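Local atomic coordinates of Per a 4 allergen (Periplaneta americana, PDB entry 3EBW), a protein that is a major cockroach allergen of the lipocalin family, recognised by IgE, and probably binds a small hydrophobic ligand inside its beta barrel. Residues D1-S9 against A109-H119. Numbering follows the deposited sequence.
Sequences DDSCQIGTS and AGCLDNDYSRH
A disulfide, Cys4–Cys111, ties the N-terminal arm of this lipocalin-like beta barrel to the hairpin that joins strands 106-112 and 119-125. Cys4 SG and Cys111 SG are 2.1 Å apart, a covalent bond, and chi3 is 83°, near the 90° usual for disulfides. Cys4 holds its SG anti to the backbone N (chi1 -173°), whereas Cys111 turns its SG anti to the carbonyl carbon, and the two sulfurs meet between arm and strand.

No hydrogen bond crosses between 1-9 and 109-119; besides the bridge, the evidence is of packing around two rings and against the strand at Ala109 and Gly110. The arm's backbone at Ser3 covers one face of the Tyr116 ring, with Ser3 CA 3.6 Å above the plane over the ring centre; Asn114 O, from the type II' turn Leu112 to Asp115 of the hairpin, approaches the opposite face. Cys4 CB adds an apolar contact to Tyr116 CD2 at 3.9 Å. Bonded to Cys111 and, through Ile6, packed on Ala109 and His119, the arm spans the neighbouring antiparallel barrel strands 106-112 and 119-125.

Farther along, Ile6 CG1 lies over one face of the His119 ring in a CH-pi contact, 3.6 Å from the centroid and 28° off the normal. Tyr116 O sits at the edge of that ring, in plane. Ile6 CD1 reaches Ala109 CB at 3.6 Å and Gly110 O at 3.4 Å. Ile6 is buried here, with Phe96 and Tyr121 of the adjoining strands also touching its side chain, while Glu48 of the second subunit packs on His119.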
ATOM      1  N   ASP A   1       2.217  13.134  17.547  1.00 93.82           N
ATOM      2  CA  ASP A   1       1.473  13.971  16.552  1.00 93.65           C
ATOM      3  C   ASP A   1       2.016  15.408  16.493  1.00 91.99           C
ATOM      4  O   ASP A   1       2.793  15.827  17.358  1.00 91.75           O
ATOM      5  CB  ASP A   1      -0.026  13.975  16.884  1.00114.98           C
ATOM      6  CG  ASP A   1      -0.866  14.623  15.794  1.00116.35           C
ATOM      7  OD1 ASP A   1      -0.687  14.266  14.605  1.00117.17           O
ATOM      8  OD2 ASP A   1      -1.711  15.481  16.130  1.00117.25           O
ATOM      9  N   ASP A   2       1.598  16.152  15.469  1.00111.02           N
ATOM     10  CA  ASP A   2       2.054  17.527  15.245  1.00107.82           C
ATOM     11  C   ASP A   2       3.574  17.555  15.082  1.00106.04           C
ATOM     12  O   ASP A   2       4.200  18.613  15.120  1.00105.72           O
ATOM     13  CB  ASP A   2       1.626  18.444  16.396  1.00117.61           C
ATOM     14  CG  ASP A   2       0.139  18.760  16.370  1.00118.65           C
ATOM     15  OD1 ASP A   2      -0.673  17.855  16.657  1.00122.38           O
ATOM     16  OD2 ASP A   2      -0.220  19.913  16.052  1.00122.30           O
ATOM     17  N   SER A   3       4.140  16.366  14.875  1.00 95.11           N
ATOM     18  CA  SER A   3       5.574  16.150  14.695  1.00 89.33           C
ATOM     19  C   SER A   3       5.735  14.662  14.410  1.00 86.01           C
ATOM     20  O   SER A   3       4.971  13.852  14.926  1.00 85.97           O
ATOM     21  CB  SER A   3       6.315  16.484  15.980  1.00100.32           C
ATOM     22  OG  SER A   3       5.850  15.658  17.039  1.00101.06           O
ATOM     23  N   CYS A   4       6.729  14.294  13.618  1.00 72.71           N
ATOM     24  CA  CYS A   4       6.944  12.882  13.282  1.00 66.65           C
ATOM     25  C   CYS A   4       7.766  12.092  14.302  1.00 64.20           C
ATOM     26  O   CYS A   4       8.987  12.198  14.331  1.00 63.48           O
ATOM     27  CB  CYS A   4       7.627  12.780  11.915  1.00 65.78           C
ATOM     28  SG  CYS A   4       7.814  11.104  11.222  1.00 61.15           S
ATOM     29  N   GLN A   5       7.105  11.289  15.126  1.00 57.82           N
ATOM     30  CA  GLN A   5       7.809  10.478  16.108  1.00 56.23           C
ATOM     31  C   GLN A   5       7.668   8.994  15.741  1.00 54.01           C
ATOM     32  O   GLN A   5       6.565   8.499  15.529  1.00 54.45           O
ATOM     33  CB  GLN A   5       7.225  10.709  17.501  1.00 77.78           C
ATOM     34  CG  GLN A   5       6.869  12.146  17.788  1.00 80.47           C
ATOM     35  CD  GLN A   5       8.029  13.082  17.534  1.00 82.84           C
ATOM     36  OE1 GLN A   5       9.099  12.945  18.128  1.00 84.97           O
ATOM     37  NE2 GLN A   5       7.823  14.043  16.646  1.00 82.21           N
ATOM     38  N   ILE A   6       8.787   8.289  15.658  1.00 46.58           N
ATOM     39  CA  ILE A   6       8.753   6.874  15.329  1.00 44.89           C
ATOM     40  C   ILE A   6       9.718   6.164  16.269  1.00 43.87           C
ATOM     41  O   ILE A   6      10.869   6.601  16.472  1.00 44.10           O
ATOM     42  CB  ILE A   6       9.210   6.594  13.857  1.00 52.40           C
ATOM     43  CG1 ILE A   6       8.201   7.157  12.858  1.00 51.86           C
ATOM     44  CG2 ILE A   6       9.361   5.105  13.613  1.00 48.67           C
ATOM     45  CD1 ILE A   6       8.635   6.959  11.389  1.00 51.27           C
ATOM     46  N   GLY A   7       9.242   5.069  16.844  1.00 44.98           N
ATOM     47  CA  GLY A   7      10.070   4.292  17.732  1.00 43.99           C
ATOM     48  C   GLY A   7      11.325   3.894  16.995  1.00 45.17           C
ATOM     49  O   GLY A   7      11.383   3.950  15.775  1.00 46.62           O
ATOM     50  N   THR A   8      12.338   3.502  17.753  1.00 65.76           N
ATOM     51  CA  THR A   8      13.628   3.075  17.230  1.00 65.45           C
ATOM     52  C   THR A   8      14.462   2.939  18.488  1.00 65.04           C
ATOM     53  O   THR A   8      14.272   3.683  19.448  1.00 65.27           O
ATOM     54  CB  THR A   8      14.237   4.121  16.229  1.00 55.27           C
ATOM     55  OG1 THR A   8      15.604   3.794  15.958  1.00 54.67           O
ATOM     56  CG2 THR A   8      14.146   5.528  16.776  1.00 53.24           C
ATOM     57  N   SER A   9      15.349   1.960  18.498  1.00 54.32           N
ATOM     58  CA  SER A   9      16.185   1.709  19.658  1.00 53.05           C
ATOM     59  C   SER A   9      17.599   1.581  19.148  1.00 54.17           C
ATOM     60  O   SER A   9      18.415   0.832  19.680  1.00 56.31           O
ATOM     61  CB  SER A   9      15.771   0.400  20.328  1.00 42.61           C
ATOM     62  OG  SER A   9      16.182  -0.717  19.541  1.00 41.01           O
ATOM     63  N   ALA A 109      12.898   5.331   8.496  1.00 40.44           N
ATOM     64  CA  ALA A 109      11.463   5.580   8.587  1.00 40.96           C
ATOM     65  C   ALA A 109      11.119   7.025   8.919  1.00 42.56           C
ATOM     66  O   ALA A 109      11.816   7.672   9.676  1.00 41.35           O
ATOM     67  CB  ALA A 109      10.837   4.650   9.620  1.00 32.35           C
ATOM     68  N   GLY A 110      10.028   7.522   8.342  1.00 43.68           N
ATOM     69  CA  GLY A 110       9.609   8.884   8.582  1.00 45.08           C
ATOM     70  C   GLY A 110       8.124   8.991   8.341  1.00 46.59           C
ATOM     71  O   GLY A 110       7.401   8.007   8.418  1.00 46.12           O
ATOM     72  N   CYS A 111       7.676  10.202   8.049  1.00 37.53           N
ATOM     73  CA  CYS A 111       6.282  10.488   7.803  1.00 42.01           C
ATOM     74  C   CYS A 111       6.220  11.191   6.459  1.00 45.73           C
ATOM     75  O   CYS A 111       7.253  11.518   5.895  1.00 47.08           O
ATOM     76  CB  CYS A 111       5.768  11.383   8.909  1.00 36.23           C
ATOM     77  SG  CYS A 111       5.926  10.617  10.561  1.00 38.25           S
ATOM     78  N   LEU A 112       5.033  11.406   5.909  1.00 56.90           N
ATOM     79  CA  LEU A 112       4.979  12.069   4.620  1.00 62.43           C
ATOM     80  C   LEU A 112       3.996  13.215   4.642  1.00 65.56           C
ATOM     81  O   LEU A 112       2.856  13.054   5.064  1.00 65.90           O
ATOM     82  CB  LEU A 112       4.655  11.055   3.511  1.00 71.48           C
ATOM     83  CG  LEU A 112       5.840  10.145   3.112  1.00 73.93           C
ATOM     84  CD1 LEU A 112       5.356   9.065   2.178  1.00 73.66           C
ATOM     85  CD2 LEU A 112       6.969  10.954   2.442  1.00 73.14           C
ATOM     86  N   ASP A 113       4.474  14.382   4.213  1.00 65.29           N
ATOM     87  CA  ASP A 113       3.686  15.617   4.173  1.00 71.04           C
ATOM     88  C   ASP A 113       3.371  16.123   5.585  1.00 74.40           C
ATOM     89  O   ASP A 113       4.275  16.272   6.407  1.00 75.17           O
ATOM     90  CB  ASP A 113       2.410  15.391   3.355  1.00 93.82           C
ATOM     91  CG  ASP A 113       2.698  14.719   2.014  1.00 94.18           C
ATOM     92  OD1 ASP A 113       3.714  15.073   1.377  1.00 94.49           O
ATOM     93  OD2 ASP A 113       1.918  13.843   1.591  1.00 94.76           O
ATOM     94  N   ASN A 114       2.110  16.404   5.879  1.00134.56           N
ATOM     95  CA  ASN A 114       1.769  16.868   7.220  1.00137.56           C
ATOM     96  C   ASN A 114       1.138  15.721   7.991  1.00139.53           C
ATOM     97  O   ASN A 114       0.753  15.870   9.150  1.00141.32           O
ATOM     98  CB  ASN A 114       0.798  18.046   7.146  1.00140.45           C
ATOM     99  CG  ASN A 114       1.414  19.265   6.497  1.00139.73           C
ATOM    100  OD1 ASN A 114       1.966  19.184   5.399  1.00140.36           O
ATOM    101  ND2 ASN A 114       1.322  20.405   7.171  1.00139.39           N
ATOM    102  N   ASP A 115       1.055  14.569   7.332  1.00 81.87           N
ATOM    103  CA  ASP A 115       0.454  13.375   7.909  1.00 81.33           C
ATOM    104  C   ASP A 115       1.416  12.627   8.830  1.00 79.90           C
ATOM    105  O   ASP A 115       2.007  11.611   8.465  1.00 80.06           O
ATOM    106  CB  ASP A 115      -0.053  12.467   6.774  1.00 93.43           C
ATOM    107  CG  ASP A 115      -1.047  11.418   7.252  1.00 94.07           C
ATOM    108  OD1 ASP A 115      -1.810  11.704   8.204  1.00 97.13           O
ATOM    109  OD2 ASP A 115      -1.079  10.312   6.664  1.00 96.13           O
ATOM    110  N   TYR A 116       1.566  13.148  10.038  1.00 78.81           N
ATOM    111  CA  TYR A 116       2.439  12.547  11.029  1.00 75.99           C
ATOM    112  C   TYR A 116       1.765  11.293  11.533  1.00 72.23           C
ATOM    113  O   TYR A 116       2.385  10.465  12.204  1.00 70.03           O
ATOM    114  CB  TYR A 116       2.651  13.508  12.193  1.00 84.85           C
ATOM    115  CG  TYR A 116       3.315  14.799  11.800  1.00 88.81           C
ATOM    116  CD1 TYR A 116       2.811  16.019  12.238  1.00 91.67           C
ATOM    117  CD2 TYR A 116       4.454  14.806  10.998  1.00 91.40           C
ATOM    118  CE1 TYR A 116       3.422  17.222  11.887  1.00 93.38           C
ATOM    119  CE2 TYR A 116       5.077  16.003  10.640  1.00 93.38           C
ATOM    120  CZ  TYR A 116       4.552  17.205  11.089  1.00 93.83           C
ATOM    121  OH  TYR A 116       5.149  18.391  10.735  1.00 96.38           O
ATOM    122  N   SER A 117       0.481  11.170  11.210  1.00 73.26           N
ATOM    123  CA  SER A 117      -0.327  10.024  11.612  1.00 70.14           C
ATOM    124  C   SER A 117       0.143   8.747  10.914  1.00 64.69           C
ATOM    125  O   SER A 117       0.221   7.679  11.532  1.00 63.06           O
ATOM    126  CB  SER A 117      -1.796  10.286  11.277  1.00165.00           C
ATOM    127  OG  SER A 117      -2.605   9.181  11.635  1.00171.35           O
ATOM    128  N   ARG A 118       0.483   8.877   9.635  1.00 68.83           N
ATOM    129  CA  ARG A 118       0.920   7.745   8.825  1.00 63.74           C
ATOM    130  C   ARG A 118       2.445   7.575   8.765  1.00 57.97           C
ATOM    131  O   ARG A 118       3.163   8.415   8.196  1.00 55.96           O
ATOM    132  CB  ARG A 118       0.361   7.910   7.403  1.00 58.28           C
ATOM    133  CG  ARG A 118       0.019   6.612   6.662  1.00 59.66           C
ATOM    134  CD  ARG A 118       1.251   5.786   6.351  1.00 61.92           C
ATOM    135  NE  ARG A 118       0.944   4.521   5.686  1.00 61.50           N
ATOM    136  CZ  ARG A 118       0.315   4.427   4.526  1.00 60.26           C
ATOM    137  NH1 ARG A 118      -0.083   5.522   3.904  1.00 60.92           N
ATOM    138  NH2 ARG A 118       0.108   3.237   3.980  1.00 60.81           N
ATOM    139  N   HIS A 119       2.932   6.482   9.342  1.00 49.74           N
ATOM    140  CA  HIS A 119       4.357   6.201   9.317  1.00 46.97           C
ATOM    141  C   HIS A 119       4.745   5.433   8.063  1.00 45.03           C
ATOM    142  O   HIS A 119       3.953   4.653   7.532  1.00 47.18           O
ATOM    143  CB  HIS A 119       4.765   5.400  10.548  1.00 52.38           C
ATOM    144  CG  HIS A 119       4.650   6.167  11.825  1.00 53.02           C
ATOM    145  ND1 HIS A 119       5.245   5.755  12.996  1.00 51.14           N
ATOM    146  CD2 HIS A 119       4.025   7.337  12.105  1.00 53.36           C
ATOM    147  CE1 HIS A 119       4.997   6.643  13.943  1.00 51.15           C
ATOM    148  NE2 HIS A 119       4.260   7.612  13.429  1.00 51.05           N
TER